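Uncharacterized protein lp_2664 (Lactobacillus plantarum WCFS1, PDB 2PJQ) is of unknown function but, as an HD-domain protein, probably belongs with the HD-type phosphohydrolases that act on phosphate esters. Local coordinates at residues Leu41-Arg44 and Leu45-Glu49; Met190-Asp193 and Thr194-Ala197. All coordinates share one frame; numbering follows the deposited sequence.

Interaction 1: residues Leu41-Arg44 and Leu45-Glu49; sequences LARR and LAKDE
OD2 of D48 has two partners: NH2 of R44 in a long salt bridge, 3.9 Å away, and the hydroxyl of T194, which hydrogen-bonds to it from helix 193-198. R44 and D48 stand four residues apart on helix 32-49 of the HD domain, so this is an i to i+4 ion pair laid over one helical turn. R44 reaches along the helix because CG lies anti to the backbone N (chi1 179°) and the chain stays extended as far as NE. Guanidinium and carboxylate planes are turned 78° apart, so the two groups do not meet as a flat, paired bridge; the T194 hydroxyl would be the stronger partner of OD2.

The backbone runs as regular alpha helix. L45 N bonds to L41 O at 3.0 Å and D48 N to R44 O at 3.0 Å, both nearly straight.

L41 and L45 turn to helix 119-130, where L45 packs on V123, while A42 and A46 rest on L57 and L53 of helix 53-62. R43 also touches L53 and L57, whereas K47 is exposed. These two chains run side by side in the same direction, with K47 CE against R43 CG at 3.7 Å. Their like charges would mildly oppose each other: K47 NZ sits at the guanidinium edge, 4.3 Å from R43 NH1.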
# COMPACT_ATOMS: atom_id res chain seq x y z
N LEU B 41 21.72 -2.28 6.41
CA LEU B 41 21.38 -3.28 7.43
C LEU B 41 22.34 -4.47 7.33
O LEU B 41 22.81 -4.99 8.34
CB LEU B 41 19.95 -3.80 7.22
CG LEU B 41 18.73 -3.02 7.72
CD1 LEU B 41 17.49 -3.53 7.01
CD2 LEU B 41 18.59 -3.16 9.23
N ALA B 42 22.62 -4.89 6.10
CA ALA B 42 23.52 -6.01 5.84
C ALA B 42 24.87 -5.71 6.45
O ALA B 42 25.47 -6.56 7.10
CB ALA B 42 23.66 -6.22 4.34
N ARG B 43 25.33 -4.48 6.25
CA ARG B 43 26.64 -4.07 6.74
C ARG B 43 26.72 -4.14 8.26
O ARG B 43 27.67 -4.68 8.79
CB ARG B 43 26.96 -2.67 6.24
CG ARG B 43 28.38 -2.19 6.55
CD ARG B 43 28.53 -0.72 6.15
NE ARG B 43 28.49 -0.54 4.70
CZ ARG B 43 29.51 -0.82 3.89
NH1 ARG B 43 30.65 -1.29 4.41
NH2 ARG B 43 29.40 -0.66 2.58
N ARG B 44 25.74 -3.61 8.97
CA ARG B 44 25.83 -3.69 10.42
C ARG B 44 25.82 -5.15 10.88
O ARG B 44 26.67 -5.57 11.66
CB ARG B 44 24.67 -2.95 11.10
CG ARG B 44 24.78 -3.06 12.60
CD ARG B 44 23.52 -2.76 13.35
NE ARG B 44 23.66 -3.25 14.72
CZ ARG B 44 22.69 -3.23 15.64
NH1 ARG B 44 21.49 -2.74 15.35
NH2 ARG B 44 22.93 -3.71 16.85
N LEU B 45 24.84 -5.90 10.39
CA LEU B 45 24.68 -7.31 10.73
C LEU B 45 25.91 -8.15 10.40
O LEU B 45 26.31 -9.00 11.19
CB LEU B 45 23.46 -7.89 10.01
CG LEU B 45 22.19 -8.33 10.77
CD1 LEU B 45 21.80 -7.36 11.89
CD2 LEU B 45 21.07 -8.46 9.75
N ALA B 46 26.50 -7.92 9.23
CA ALA B 46 27.68 -8.69 8.84
C ALA B 46 28.77 -8.49 9.89
O ALA B 46 29.36 -9.46 10.38
CB ALA B 46 28.17 -8.25 7.46
N LYS B 47 29.04 -7.24 10.24
CA LYS B 47 30.07 -6.95 11.21
C LYS B 47 29.79 -7.58 12.57
O LYS B 47 30.67 -8.22 13.15
CB LYS B 47 30.24 -5.45 11.29
CG LYS B 47 30.58 -4.91 9.90
CD LYS B 47 31.11 -3.49 9.90
CE LYS B 47 31.44 -3.05 8.48
NZ LYS B 47 32.10 -1.71 8.45
N ASP B 48 28.57 -7.43 13.07
CA ASP B 48 28.22 -8.02 14.34
C ASP B 48 28.50 -9.52 14.35
O ASP B 48 28.88 -10.09 15.37
CB ASP B 48 26.74 -7.76 14.62
CG ASP B 48 26.52 -6.44 15.33
OD1 ASP B 48 27.16 -5.44 14.94
OD2 ASP B 48 25.70 -6.40 16.27
N GLU B 49 28.31 -10.18 13.20
CA GLU B 49 28.53 -11.61 13.09
C GLU B 49 29.91 -12.03 12.59
O GLU B 49 30.27 -13.19 12.68
CB GLU B 49 27.48 -12.24 12.17
CG GLU B 49 26.24 -12.62 12.90
CD GLU B 49 26.55 -13.47 14.11
OE1 GLU B 49 27.23 -14.50 13.94
OE2 GLU B 49 26.13 -13.10 15.22

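Interaction 2: residues Met190-Asp193 and Thr194-Ala197; sequences MNTD and TAKA
The methyl of A195 is the centre of the packed half of this turn: CG of M190, a selenomethionine in the crystal, lies against it, and CB of T192 meets the same methyl at 3.7 Å. M190 is the first residue to leave helical geometry after helix 186-189, and T192 is at the N-cap position of helix 193-198, so the contact is the short connection between these two helices. The T192 side chain makes no capping bond within this turn. Its carbonyl starts the helical bonding, with T192 O accepting K196 N at 3.0 Å along a nearly straight N-H...O line of 169°. A195 N reaches the same oxygen only weakly, at a bent angle. A197 N then continues the series to D193 O at 3.3 Å.

The opposite character belongs to D193 and K196, both exposed. With CG placed anti to the carbonyl carbon (chi1 -73°) and the rest extended beyond it, the lysine chain runs back over the connection; its CG passes close to T192 O and its CE comes to 3.6 Å from M190 O. D193 slants across it, OD1 lying near K196 CD, but the charged ends stay apart, with 4.6 Å between D193 OD1 and K196 NZ. Any attraction over that distance would be weak.

Helix 119-130 holds the connection: D126 accepts hydrogen bonds from both N191 N and T192 N through its two carboxylate oxygens, and L130 packs on M190 and A195. Helix 32-49 also packs here, where T192 lies on L45 and E49.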
# COMPACT_ATOMS: atom_id res chain seq x y z
N MSE B 190 14.40 -15.12 11.88
CA MSE B 190 15.59 -14.30 11.81
C MSE B 190 16.78 -15.17 12.27
O MSE B 190 16.64 -15.97 13.20
CB MSE B 190 15.40 -13.09 12.74
CG MSE B 190 15.89 -11.77 12.20
SE MSE B 190 15.24 -11.37 10.43
CE MSE B 190 13.36 -11.03 10.79
N ASN B 191 17.93 -15.02 11.63
CA ASN B 191 19.12 -15.80 11.99
C ASN B 191 20.03 -15.11 13.01
O ASN B 191 20.33 -15.67 14.06
CB ASN B 191 19.95 -16.09 10.74
CG ASN B 191 19.22 -16.94 9.73
OD1 ASN B 191 18.87 -18.08 10.02
ND2 ASN B 191 18.99 -16.39 8.55
N THR B 192 20.48 -13.90 12.67
CA THR B 192 21.37 -13.09 13.51
C THR B 192 20.80 -12.74 14.88
O THR B 192 19.61 -12.45 15.01
CB THR B 192 21.69 -11.76 12.83
OG1 THR B 192 21.57 -11.89 11.41
CG2 THR B 192 23.09 -11.31 13.20
N ASP B 193 21.63 -12.74 15.92
CA ASP B 193 21.11 -12.39 17.23
C ASP B 193 20.71 -10.93 17.22
O ASP B 193 19.67 -10.56 17.77
CB ASP B 193 22.15 -12.62 18.34
CG ASP B 193 22.09 -14.04 18.90
OD1 ASP B 193 21.01 -14.66 18.82
OD2 ASP B 193 23.12 -14.52 19.42
N THR B 194 21.53 -10.10 16.58
CA THR B 194 21.27 -8.67 16.49
C THR B 194 19.95 -8.40 15.77
O THR B 194 19.27 -7.42 16.05
CB THR B 194 22.37 -7.95 15.71
OG1 THR B 194 23.60 -8.04 16.43
CG2 THR B 194 22.01 -6.49 15.52
N ALA B 195 19.60 -9.29 14.85
CA ALA B 195 18.39 -9.13 14.09
C ALA B 195 17.18 -9.55 14.88
O ALA B 195 16.18 -8.84 14.91
CB ALA B 195 18.48 -9.91 12.79
N LYS B 196 17.26 -10.71 15.53
CA LYS B 196 16.14 -11.20 16.32
C LYS B 196 15.69 -10.06 17.21
O LYS B 196 14.50 -9.83 17.38
CB LYS B 196 16.55 -12.37 17.21
CG LYS B 196 16.77 -13.68 16.49
CD LYS B 196 17.06 -14.79 17.48
CE LYS B 196 17.24 -16.12 16.77
NZ LYS B 196 17.34 -17.26 17.73
N ALA B 197 16.65 -9.34 17.75
CA ALA B 197 16.35 -8.22 18.64
C ALA B 197 15.60 -7.13 17.88
O ALA B 197 14.56 -6.64 18.33
CB ALA B 197 17.63 -7.67 19.24

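Overall arrangement
From the N terminus the chain first passes through interaction 1, on the C-terminal half of helix 32-49, and only much later through interaction 2, at the connection between helices 186-189 and 193-198. Each spans a single continuous stretch, so neither closes a long loop; they follow in series, without nesting or crossing. In space they are neighbours: the centres of interaction 1 and interaction 2 lie about 10 Å apart, and the two touch directly. At this junction the guanidinium of R44 packs on T194, NH2 lying 3.2 Å from CG2. Helix 119-130 serves both, so an early and a late part of this all-helical fold are tied together over it.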